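Local coordinates for protein endo-beta-mannanase (Opitutaceae bacterium TAV5, PDB 7BOB) that hydrolyses beta-1,4-linked mannosides, probably releasing sugar units from chain ends as an exo-acting, homotrimeric member of glycoside hydrolase family 5, at residues R62-P70 and G107-S115; V236-W247 and F274-I285. All coordinates share one frame; numbering follows the deposited sequence.

The two contacts lie in the same (beta/alpha)8 barrel and come in series along the chain, contact 1 closing before contact 2 opens. Their centres are 26 Å apart and their nearest atoms about 11 Å, so they do not touch. Contact 1 joins the segments that follow strands 56-62 and 94-101, the second and third of the barrel. Contact 2 pairs strands 237-241 and 277-282, the sixth and seventh. Arg58 of strand 56-62 nevertheless reaches Glu281 of contact 2 through a salt bridge. The first thus builds up the loop region beyond the barrel strands, whereas the second forms barrel wall and probably active site, and borders another subunit.

Contact 1 (R62-P70 and G107-S115); sequences RWPDFEPRP and GIFWPPWKS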
loop_
_atom_site.group_PDB
_atom_site.type_symbol
_atom_site.label_atom_id
_atom_site.label_comp_id
_atom_site.label_asym_id
_atom_site.label_seq_id
_atom_site.Cartn_x
_atom_site.Cartn_y
_atom_site.Cartn_z
ATOM N N ARG A 62 -27.081 20.090 -11.149
ATOM C CA ARG A 62 -26.067 19.232 -11.757
ATOM C C ARG A 62 -25.316 20.024 -12.828
ATOM O O ARG A 62 -25.887 20.379 -13.871
ATOM C CB ARG A 62 -26.698 17.964 -12.325
ATOM C CG ARG A 62 -25.685 16.851 -12.510
ATOM C CD ARG A 62 -26.330 15.538 -12.947
ATOM N NE ARG A 62 -26.983 15.652 -14.250
ATOM C CZ ARG A 62 -27.305 14.610 -15.007
ATOM N NH1 ARG A 62 -27.025 13.378 -14.597
ATOM N NH2 ARG A 62 -27.884 14.792 -16.179
ATOM N N TRP A 63 -24.038 20.303 -12.548
ATOM C CA TRP A 63 -23.197 21.189 -13.356
ATOM C C TRP A 63 -23.184 20.865 -14.848
ATOM O O TRP A 63 -23.351 21.797 -15.648
ATOM C CB TRP A 63 -21.768 21.175 -12.799
ATOM C CG TRP A 63 -20.900 22.299 -13.265
ATOM C CD1 TRP A 63 -21.240 23.302 -14.125
ATOM C CD2 TRP A 63 -19.539 22.543 -12.879
ATOM N NE1 TRP A 63 -20.173 24.151 -14.306
ATOM C CE2 TRP A 63 -19.116 23.705 -13.552
ATOM C CE3 TRP A 63 -18.635 21.884 -12.037
ATOM C CZ2 TRP A 63 -17.837 24.235 -13.401
ATOM C CZ3 TRP A 63 -17.362 22.407 -11.894
ATOM C CH2 TRP A 63 -16.978 23.577 -12.577
ATOM N N PRO A 64 -22.967 19.617 -15.295
ATOM C CA PRO A 64 -23.013 19.363 -16.748
ATOM C C PRO A 64 -24.309 19.819 -17.383
ATOM O O PRO A 64 -24.291 20.325 -18.516
ATOM C CB PRO A 64 -22.855 17.843 -16.853
ATOM C CG PRO A 64 -23.175 17.315 -15.444
ATOM C CD PRO A 64 -22.663 18.385 -14.540
ATOM N N ASP A 65 -25.438 19.663 -16.682
ATOM C CA ASP A 65 -26.711 20.083 -17.253
ATOM C C ASP A 65 -26.710 21.576 -17.531
ATOM O O ASP A 65 -27.252 22.031 -18.546
ATOM C CB ASP A 65 -27.861 19.729 -16.301
ATOM C CG ASP A 65 -28.091 18.231 -16.166
ATOM O OD1 ASP A 65 -28.034 17.497 -17.171
ATOM O OD2 ASP A 65 -28.369 17.788 -15.037
ATOM N N PHE A 66 -26.090 22.355 -16.646
ATOM C CA PHE A 66 -26.238 23.806 -16.675
ATOM C C PHE A 66 -25.126 24.509 -17.451
ATOM O O PHE A 66 -25.326 25.648 -17.890
ATOM C CB PHE A 66 -26.295 24.366 -15.245
ATOM C CG PHE A 66 -27.637 24.192 -14.563
ATOM C CD1 PHE A 66 -27.998 22.966 -14.003
ATOM C CD2 PHE A 66 -28.546 25.261 -14.479
ATOM C CE1 PHE A 66 -29.240 22.796 -13.366
ATOM C CE2 PHE A 66 -29.789 25.098 -13.846
ATOM C CZ PHE A 66 -30.142 23.867 -13.294
ATOM N N GLU A 67 -23.970 23.878 -17.634
ATOM C CA GLU A 67 -22.884 24.440 -18.439
ATOM C C GLU A 67 -22.345 23.373 -19.381
ATOM O O GLU A 67 -21.228 22.875 -19.201
ATOM C CB GLU A 67 -21.768 24.999 -17.557
ATOM C CG GLU A 67 -20.895 25.996 -18.293
ATOM C CD GLU A 67 -19.766 26.525 -17.450
ATOM O OE1 GLU A 67 -19.820 26.381 -16.214
ATOM O OE2 GLU A 67 -18.813 27.080 -18.030
ATOM N N PRO A 68 -23.125 22.993 -20.399
ATOM C CA PRO A 68 -22.680 21.926 -21.308
ATOM C C PRO A 68 -21.452 22.287 -22.126
ATOM O O PRO A 68 -20.759 21.377 -22.597
ATOM C CB PRO A 68 -23.899 21.698 -22.212
ATOM C CG PRO A 68 -24.685 22.969 -22.105
ATOM C CD PRO A 68 -24.489 23.447 -20.706
ATOM N N ARG A 69 -21.165 23.568 -22.318
ATOM C CA ARG A 69 -19.954 24.011 -22.988
ATOM C C ARG A 69 -19.360 25.140 -22.161
ATOM O O ARG A 69 -20.086 25.808 -21.422
ATOM C CB ARG A 69 -20.239 24.478 -24.438
ATOM C CG ARG A 69 -20.610 23.329 -25.394
ATOM C CD ARG A 69 -21.347 23.810 -26.669
ATOM N NE ARG A 69 -22.334 24.855 -26.378
ATOM C CZ ARG A 69 -23.571 24.627 -25.919
ATOM N NH1 ARG A 69 -23.984 23.377 -25.707
ATOM N NH2 ARG A 69 -24.397 25.644 -25.666
ATOM N N PRO A 70 -18.048 25.355 -22.230
ATOM C CA PRO A 70 -17.424 26.306 -21.288
ATOM C C PRO A 70 -17.980 27.708 -21.480
ATOM O O PRO A 70 -17.922 28.273 -22.572
ATOM C CB PRO A 70 -15.928 26.230 -21.630
ATOM C CG PRO A 70 -15.774 24.988 -22.469
ATOM C CD PRO A 70 -17.071 24.746 -23.153
ATOM N N GLY A 107 -22.244 7.881 -8.733
ATOM C CA GLY A 107 -21.740 8.428 -9.972
ATOM C C GLY A 107 -21.060 9.768 -9.739
ATOM O O GLY A 107 -21.163 10.383 -8.669
ATOM N N ILE A 108 -20.367 10.226 -10.778
ATOM C CA ILE A 108 -19.724 11.534 -10.786
ATOM C C ILE A 108 -20.069 12.203 -12.105
ATOM O O ILE A 108 -19.847 11.626 -13.178
ATOM C CB ILE A 108 -18.199 11.450 -10.593
ATOM C CG1 ILE A 108 -17.859 10.669 -9.307
ATOM C CG2 ILE A 108 -17.616 12.844 -10.508
ATOM C CD1 ILE A 108 -16.381 10.697 -8.912
ATOM N N PHE A 109 -20.605 13.419 -12.023
ATOM C CA PHE A 109 -21.266 14.082 -13.147
ATOM C C PHE A 109 -20.611 15.443 -13.310
ATOM O O PHE A 109 -20.986 16.402 -12.629
ATOM C CB PHE A 109 -22.772 14.205 -12.895
ATOM C CG PHE A 109 -23.450 12.879 -12.727
ATOM C CD1 PHE A 109 -23.868 12.157 -13.836
ATOM C CD2 PHE A 109 -23.608 12.318 -11.470
ATOM C CE1 PHE A 109 -24.472 10.923 -13.687
ATOM C CE2 PHE A 109 -24.206 11.077 -11.314
ATOM C CZ PHE A 109 -24.642 10.379 -12.428
ATOM N N TRP A 110 -19.637 15.522 -14.191
ATOM C CA TRP A 110 -18.913 16.744 -14.459
ATOM C C TRP A 110 -19.216 17.231 -15.874
ATOM O O TRP A 110 -19.701 16.469 -16.722
ATOM C CB TRP A 110 -17.396 16.529 -14.303
ATOM C CG TRP A 110 -16.886 16.309 -12.898
ATOM C CD1 TRP A 110 -15.976 15.361 -12.506
ATOM C CD2 TRP A 110 -17.226 17.054 -11.706
ATOM N NE1 TRP A 110 -15.731 15.469 -11.155
ATOM C CE2 TRP A 110 -16.489 16.494 -10.640
ATOM C CE3 TRP A 110 -18.071 18.138 -11.441
ATOM C CZ2 TRP A 110 -16.576 16.982 -9.325
ATOM C CZ3 TRP A 110 -18.159 18.620 -10.131
ATOM C CH2 TRP A 110 -17.413 18.036 -9.094
ATOM N N PRO A 111 -18.965 18.506 -16.163
ATOM C CA PRO A 111 -19.151 18.982 -17.536
ATOM C C PRO A 111 -18.218 18.257 -18.477
ATOM O O PRO A 111 -17.105 17.850 -18.090
ATOM C CB PRO A 111 -18.817 20.479 -17.441
ATOM C CG PRO A 111 -19.173 20.846 -16.010
ATOM C CD PRO A 111 -18.760 19.605 -15.198
ATOM N N PRO A 112 -18.640 18.029 -19.724
ATOM C CA PRO A 112 -17.790 17.261 -20.654
ATOM C C PRO A 112 -16.453 17.921 -20.949
ATOM O O PRO A 112 -15.494 17.214 -21.276
ATOM C CB PRO A 112 -18.656 17.141 -21.915
ATOM C CG PRO A 112 -19.725 18.189 -21.786
ATOM C CD PRO A 112 -19.947 18.376 -20.310
ATOM N N TRP A 113 -16.348 19.243 -20.799
ATOM C CA TRP A 113 -15.106 19.960 -21.055
ATOM C C TRP A 113 -14.105 19.876 -19.909
ATOM O O TRP A 113 -13.026 20.479 -20.001
ATOM C CB TRP A 113 -15.402 21.425 -21.363
ATOM C CG TRP A 113 -16.449 22.040 -20.490
ATOM C CD1 TRP A 113 -17.795 22.139 -20.754
ATOM C CD2 TRP A 113 -16.245 22.676 -19.220
ATOM N NE1 TRP A 113 -18.426 22.806 -19.740
ATOM C CE2 TRP A 113 -17.501 23.144 -18.781
ATOM C CE3 TRP A 113 -15.122 22.910 -18.424
ATOM C CZ2 TRP A 113 -17.667 23.810 -17.564
ATOM C CZ3 TRP A 113 -15.290 23.586 -17.222
ATOM C CH2 TRP A 113 -16.554 24.022 -16.804
ATOM N N LYS A 114 -14.422 19.169 -18.833
ATOM C CA LYS A 114 -13.439 18.868 -17.804
ATOM C C LYS A 114 -12.931 17.452 -18.054
ATOM O O LYS A 114 -13.720 16.498 -18.066
ATOM C CB LYS A 114 -14.030 18.999 -16.399
ATOM C CG LYS A 114 -13.164 18.394 -15.280
ATOM C CD LYS A 114 -13.995 18.121 -14.013
ATOM C CE LYS A 114 -13.193 17.385 -12.921
ATOM N NZ LYS A 114 -12.553 16.166 -13.463
ATOM N N SER A 115 -11.628 17.327 -18.298
ATOM C CA SER A 115 -11.020 16.021 -18.456
ATOM C C SER A 115 -10.656 15.448 -17.092
ATOM O O SER A 115 -10.558 16.167 -16.087
ATOM C CB SER A 115 -9.769 16.109 -19.322
ATOM O OG SER A 115 -8.696 16.609 -18.546
#
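Pro111 CG makes a CH-pi contact over one face of Trp63, nearly on the normal of the five-membered ring and 3.5 Å from its centroid. With CG anti to the backbone N (chi1 -164°), Trp63 swings its ring across to segment 107-115, where Trp113 turns an edge to it in an offset edge-to-face pair, planes at 86°. At the rim of the Trp63 indole, CE3 touches Trp110 CZ3 at 3.8 Å. Its NE1 donates an almost straight bond of 3.0 Å to Glu67 OE1, in the indole plane, though it meets OE1 on the anti side and tilted well out of the carboxylate plane; OE2 is taken by Arg129. Were Trp63 cut back to an alanine, Glu67 OE1 would probably lose its indole donor and a gap would open beside Pro111 and Trp113.

The second indole is held from several sides. Trp113 holds CG between its backbone N and carbonyl carbon (chi1 42°), a placing that lets NE1 donate to Glu67 O at 2.9 Å while Pro70 CG covers one face, 3.9 Å from the five-ring centroid of Trp113. Pro111 CB lies over the opposite face. Farther along, Arg62 NH1 comes to 3.5 Å from Phe109 CD1; the guanidinium itself grips Asp65 side-on through NE and NH2, and NH1 also serves Glu32. Pro64 packs against the carbonyl oxygens of Phe109 and Trp110.

The contact extends the ends of barrel strands 56-62 and 94-101: Trp63 stacks on Tyr133 of helix 124-141 and meets Phe100 of strand 94-101 edge-to-face, while Phe66 anchors helix 63-66 on helix 75-89.

Contact 2 (V236-W247 and F274-I285); sequences VLTMHGYPVPNW and FGPVLLQEFGTI
Leu237 and Val277 open a parallel pairing in which backbone hydrogen bonds alternate between the strands: Leu278 N to Leu237 O at 3.0 Å, Met239 N to Leu278 O at 3.0 Å, and Gln280 N to Met239 O. The register then slips by one residue. Thr238 pairs with Leu278 but His240 with Glu281, the inverse gamma turn centred on Leu279 taking up the extra residue, and Gly241 N bonds Glu281 O at 3.1 Å. Where the strands end, a water donates to both Gly241 O and Gly283 O.

Side-chain polar bonds gather around His240 and Glu281. His240 NE2 donates at 2.7 Å to Gln280 OE1, nearly straight, in the ring plane and on a lone pair of the amide oxygen; its ND1 bonds Glu156. Tyr242 OH donates to Glu281 OE1 at 2.6 Å on the anti side but well out of the carboxylate plane, while OE2 is held by Arg58.

Stacking backs these bonds. The Glu281 carboxylate lies over a face of His240, planes 24° apart, with CG 3.6 Å from the centroid of the His240 ring. Both side chains have CG anti to the carbonyl carbon (chi1 -61° and -78°), which brings them into this overlap. Apolar contacts include Ile285 CD1 on Tyr242 CD2 at 3.5 Å.

Glu281, near the end of strand 277-282, and Glu156, just after strand 151-154, occupy positions that in this family's barrels carry the catalytic glutamates, consistent with an active site here. Helix 258-272 makes the beta-alpha-beta crossover from strand 237-241 to strand 277-282 and covers Met239 and Val277, strand 311-316 continues the sheet, and Tyr495 of a neighbouring subunit packs on Val244 and Ile285.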
loop_
_atom_site.group_PDB
_atom_site.type_symbol
_atom_site.label_atom_id
_atom_site.label_comp_id
_atom_site.label_asym_id
_atom_site.label_seq_id
_atom_site.Cartn_x
_atom_site.Cartn_y
_atom_site.Cartn_z
ATOM N N VAL A 236 -22.300 27.141 7.855
ATOM C CA VAL A 236 -22.959 26.002 8.485
ATOM C C VAL A 236 -22.222 24.730 8.082
ATOM O O VAL A 236 -22.250 24.337 6.909
ATOM C CB VAL A 236 -24.438 25.892 8.093
ATOM C CG1 VAL A 236 -25.047 24.687 8.781
ATOM C CG2 VAL A 236 -25.202 27.178 8.454
ATOM N N LEU A 237 -21.592 24.077 9.050
ATOM C CA LEU A 237 -21.013 22.762 8.810
ATOM C C LEU A 237 -22.136 21.766 8.561
ATOM O O LEU A 237 -23.268 21.957 9.020
ATOM C CB LEU A 237 -20.182 22.329 10.012
ATOM C CG LEU A 237 -19.151 23.365 10.450
ATOM C CD1 LEU A 237 -18.293 22.823 11.612
ATOM C CD2 LEU A 237 -18.273 23.748 9.253
ATOM N N THR A 238 -21.836 20.707 7.813
ATOM C CA THR A 238 -22.822 19.656 7.599
ATOM C C THR A 238 -22.280 18.291 8.036
ATOM O O THR A 238 -21.069 18.069 8.119
ATOM C CB THR A 238 -23.257 19.580 6.130
ATOM O OG1 THR A 238 -22.137 19.184 5.340
ATOM C CG2 THR A 238 -23.779 20.926 5.639
ATOM N N MET A 239 -23.212 17.374 8.315
ATOM C CA MET A 239 -22.903 15.982 8.616
ATOM C C MET A 239 -23.900 15.105 7.874
ATOM O O MET A 239 -25.081 15.457 7.748
ATOM C CB MET A 239 -22.953 15.703 10.123
ATOM C CG MET A 239 -22.418 14.327 10.532
ATOM S SD MET A 239 -20.825 13.991 9.720
ATOM C CE MET A 239 -19.794 15.310 10.386
ATOM N N HIS A 240 -23.397 14.016 7.314
ATOM C CA HIS A 240 -24.169 12.980 6.640
ATOM C C HIS A 240 -23.879 11.663 7.334
ATOM O O HIS A 240 -22.734 11.395 7.700
ATOM C CB HIS A 240 -23.766 12.808 5.167
ATOM C CG HIS A 240 -23.963 14.021 4.315
ATOM N ND1 HIS A 240 -23.664 14.028 2.967
ATOM C CD2 HIS A 240 -24.431 15.257 4.605
ATOM C CE1 HIS A 240 -23.934 15.221 2.464
ATOM N NE2 HIS A 240 -24.402 15.985 3.436
ATOM N N GLY A 241 -24.879 10.810 7.460
ATOM C CA GLY A 241 -24.552 9.551 8.089
ATOM C C GLY A 241 -25.583 8.482 7.864
ATOM O O GLY A 241 -26.792 8.755 7.823
ATOM N N TYR A 242 -25.094 7.264 7.701
ATOM C CA TYR A 242 -25.896 6.092 7.409
ATOM C C TYR A 242 -25.392 4.928 8.245
ATOM O O TYR A 242 -24.240 4.933 8.692
ATOM C CB TYR A 242 -25.807 5.753 5.922
ATOM C CG TYR A 242 -26.207 6.890 5.036
ATOM C CD1 TYR A 242 -25.287 7.872 4.656
ATOM C CD2 TYR A 242 -27.517 6.986 4.572
ATOM C CE1 TYR A 242 -25.693 8.948 3.802
ATOM C CE2 TYR A 242 -27.911 8.027 3.740
ATOM C CZ TYR A 242 -27.002 9.002 3.353
ATOM O OH TYR A 242 -27.434 10.027 2.517
ATOM N N PRO A 243 -26.225 3.908 8.461
ATOM C CA PRO A 243 -25.834 2.773 9.325
ATOM C C PRO A 243 -25.033 1.653 8.662
ATOM O O PRO A 243 -24.657 0.707 9.361
ATOM C CB PRO A 243 -27.196 2.239 9.798
ATOM C CG PRO A 243 -28.159 2.585 8.665
ATOM C CD PRO A 243 -27.657 3.885 8.096
ATOM N N VAL A 244 -24.738 1.728 7.367
ATOM C CA VAL A 244 -24.038 0.663 6.633
ATOM C C VAL A 244 -22.738 0.339 7.361
ATOM O O VAL A 244 -21.902 1.230 7.576
ATOM C CB VAL A 244 -23.780 1.068 5.166
ATOM C CG1 VAL A 244 -23.191 -0.089 4.364
ATOM C CG2 VAL A 244 -25.067 1.547 4.507
ATOM N N PRO A 245 -22.547 -0.896 7.815
ATOM C CA PRO A 245 -21.365 -1.177 8.647
ATOM C C PRO A 245 -20.035 -0.810 7.993
ATOM O O PRO A 245 -19.187 -0.205 8.659
ATOM C CB PRO A 245 -21.493 -2.682 8.916
ATOM C CG PRO A 245 -22.954 -2.913 8.929
ATOM C CD PRO A 245 -23.507 -2.015 7.826
ATOM N N ASN A 246 -19.809 -1.100 6.718
ATOM C CA ASN A 246 -18.451 -0.836 6.236
ATOM C C ASN A 246 -18.256 0.590 5.709
ATOM O O ASN A 246 -17.203 0.877 5.134
ATOM C CB ASN A 246 -18.011 -1.881 5.193
ATOM C CG ASN A 246 -18.883 -1.892 3.973
ATOM O OD1 ASN A 246 -19.772 -1.064 3.841
ATOM N ND2 ASN A 246 -18.642 -2.833 3.070
ATOM N N TRP A 247 -19.203 1.503 5.939
ATOM C CA TRP A 247 -18.967 2.915 5.659
ATOM C C TRP A 247 -18.284 3.645 6.813
ATOM O O TRP A 247 -18.169 4.871 6.769
ATOM C CB TRP A 247 -20.281 3.635 5.303
ATOM C CG TRP A 247 -20.884 3.141 4.009
ATOM C CD1 TRP A 247 -20.464 2.069 3.270
ATOM C CD2 TRP A 247 -22.014 3.676 3.322
ATOM N NE1 TRP A 247 -21.263 1.906 2.167
ATOM C CE2 TRP A 247 -22.221 2.880 2.172
ATOM C CE3 TRP A 247 -22.888 4.735 3.576
ATOM C CZ2 TRP A 247 -23.252 3.121 1.271
ATOM C CZ3 TRP A 247 -23.905 4.988 2.665
ATOM C CH2 TRP A 247 -24.085 4.181 1.535
ATOM N N PHE A 274 -17.039 22.615 16.344
ATOM C CA PHE A 274 -16.345 23.555 15.473
ATOM C C PHE A 274 -17.258 24.592 14.831
ATOM O O PHE A 274 -16.753 25.567 14.264
ATOM C CB PHE A 274 -15.575 22.791 14.384
ATOM C CG PHE A 274 -14.490 21.907 14.942
ATOM C CD1 PHE A 274 -14.798 20.663 15.479
ATOM C CD2 PHE A 274 -13.174 22.345 14.991
ATOM C CE1 PHE A 274 -13.804 19.855 16.034
ATOM C CE2 PHE A 274 -12.169 21.538 15.550
ATOM C CZ PHE A 274 -12.488 20.290 16.067
ATOM N N GLY A 275 -18.575 24.438 14.937
ATOM C CA GLY A 275 -19.507 25.380 14.375
ATOM C C GLY A 275 -20.888 24.769 14.350
ATOM O O GLY A 275 -21.084 23.606 14.713
ATOM N N PRO A 276 -21.878 25.534 13.911
ATOM C CA PRO A 276 -23.230 24.975 13.807
ATOM C C PRO A 276 -23.249 23.874 12.758
ATOM O O PRO A 276 -22.483 23.898 11.783
ATOM C CB PRO A 276 -24.091 26.183 13.402
ATOM C CG PRO A 276 -23.138 27.169 12.797
ATOM C CD PRO A 276 -21.782 26.923 13.421
ATOM N N VAL A 277 -24.101 22.872 12.977
ATOM C CA VAL A 277 -24.058 21.678 12.143
ATOM C C VAL A 277 -25.469 21.240 11.783
ATOM O O VAL A 277 -26.321 21.076 12.659
ATOM C CB VAL A 277 -23.266 20.522 12.807
ATOM C CG1 VAL A 277 -23.880 20.125 14.093
ATOM C CG2 VAL A 277 -23.252 19.332 11.895
ATOM N N LEU A 278 -25.701 21.068 10.477
ATOM C CA LEU A 278 -26.938 20.567 9.903
ATOM C C LEU A 278 -26.788 19.084 9.592
ATOM O O LEU A 278 -25.840 18.686 8.903
ATOM C CB LEU A 278 -27.272 21.331 8.610
ATOM C CG LEU A 278 -28.448 20.820 7.781
ATOM C CD1 LEU A 278 -29.695 20.945 8.643
ATOM C CD2 LEU A 278 -28.673 21.600 6.468
ATOM N N LEU A 279 -27.731 18.269 10.069
ATOM C CA LEU A 279 -27.778 16.869 9.651
ATOM C C LEU A 279 -28.362 16.855 8.249
ATOM O O LEU A 279 -29.556 16.620 8.040
ATOM C CB LEU A 279 -28.601 16.018 10.610
ATOM C CG LEU A 279 -28.542 14.510 10.340
ATOM C CD1 LEU A 279 -27.115 14.007 10.469
ATOM C CD2 LEU A 279 -29.480 13.693 11.250
ATOM N N GLN A 280 -27.493 17.125 7.269
ATOM C CA GLN A 280 -27.936 17.414 5.907
ATOM C C GLN A 280 -28.386 16.175 5.149
ATOM O O GLN A 280 -29.099 16.296 4.138
ATOM C CB GLN A 280 -26.810 18.094 5.149
ATOM C CG GLN A 280 -27.210 18.683 3.803
ATOM C CD GLN A 280 -26.019 19.262 3.120
ATOM O OE1 GLN A 280 -24.963 18.622 3.061
ATOM N NE2 GLN A 280 -26.153 20.487 2.623
ATOM N N GLU A 281 -27.985 14.995 5.618
ATOM C CA GLU A 281 -28.351 13.718 5.019
ATOM C C GLU A 281 -28.352 12.691 6.135
ATOM O O GLU A 281 -27.337 12.534 6.822
ATOM C CB GLU A 281 -27.350 13.246 3.955
ATOM C CG GLU A 281 -27.409 13.882 2.593
ATOM C CD GLU A 281 -26.375 13.233 1.650
ATOM O OE1 GLU A 281 -25.979 12.061 1.897
ATOM O OE2 GLU A 281 -25.931 13.906 0.700
ATOM N N PHE A 282 -29.454 11.967 6.278
ATOM C CA PHE A 282 -29.443 10.779 7.101
ATOM C C PHE A 282 -30.430 9.805 6.490
ATOM O O PHE A 282 -31.396 10.215 5.844
ATOM C CB PHE A 282 -29.797 11.105 8.559
ATOM C CG PHE A 282 -31.241 11.373 8.756
ATOM C CD1 PHE A 282 -31.779 12.610 8.424
ATOM C CD2 PHE A 282 -32.080 10.370 9.220
ATOM C CE1 PHE A 282 -33.138 12.852 8.593
ATOM C CE2 PHE A 282 -33.435 10.600 9.380
ATOM C CZ PHE A 282 -33.967 11.845 9.072
ATOM N N GLY A 283 -30.178 8.518 6.672
ATOM C CA GLY A 283 -31.054 7.528 6.071
ATOM C C GLY A 283 -30.833 6.180 6.704
ATOM O O GLY A 283 -29.851 5.972 7.419
ATOM N N THR A 284 -31.776 5.273 6.461
ATOM C CA THR A 284 -31.588 3.913 6.950
ATOM C C THR A 284 -31.018 2.979 5.902
ATOM O O THR A 284 -30.512 1.916 6.271
ATOM C CB THR A 284 -32.901 3.305 7.457
ATOM O OG1 THR A 284 -33.863 3.318 6.395
ATOM C CG2 THR A 284 -33.426 4.070 8.682
ATOM N N ILE A 285 -31.098 3.348 4.614
ATOM C CA ILE A 285 -30.608 2.543 3.493
ATOM C C ILE A 285 -31.517 1.338 3.287
ATOM O O ILE A 285 -32.109 1.163 2.218
ATOM C CB ILE A 285 -29.137 2.096 3.677
ATOM C CG1 ILE A 285 -28.218 3.316 3.801
ATOM C CG2 ILE A 285 -28.704 1.184 2.494
ATOM C CD1 ILE A 285 -28.217 4.204 2.529
HETATM O O HOH W 1 -28.543 7.423 9.654
#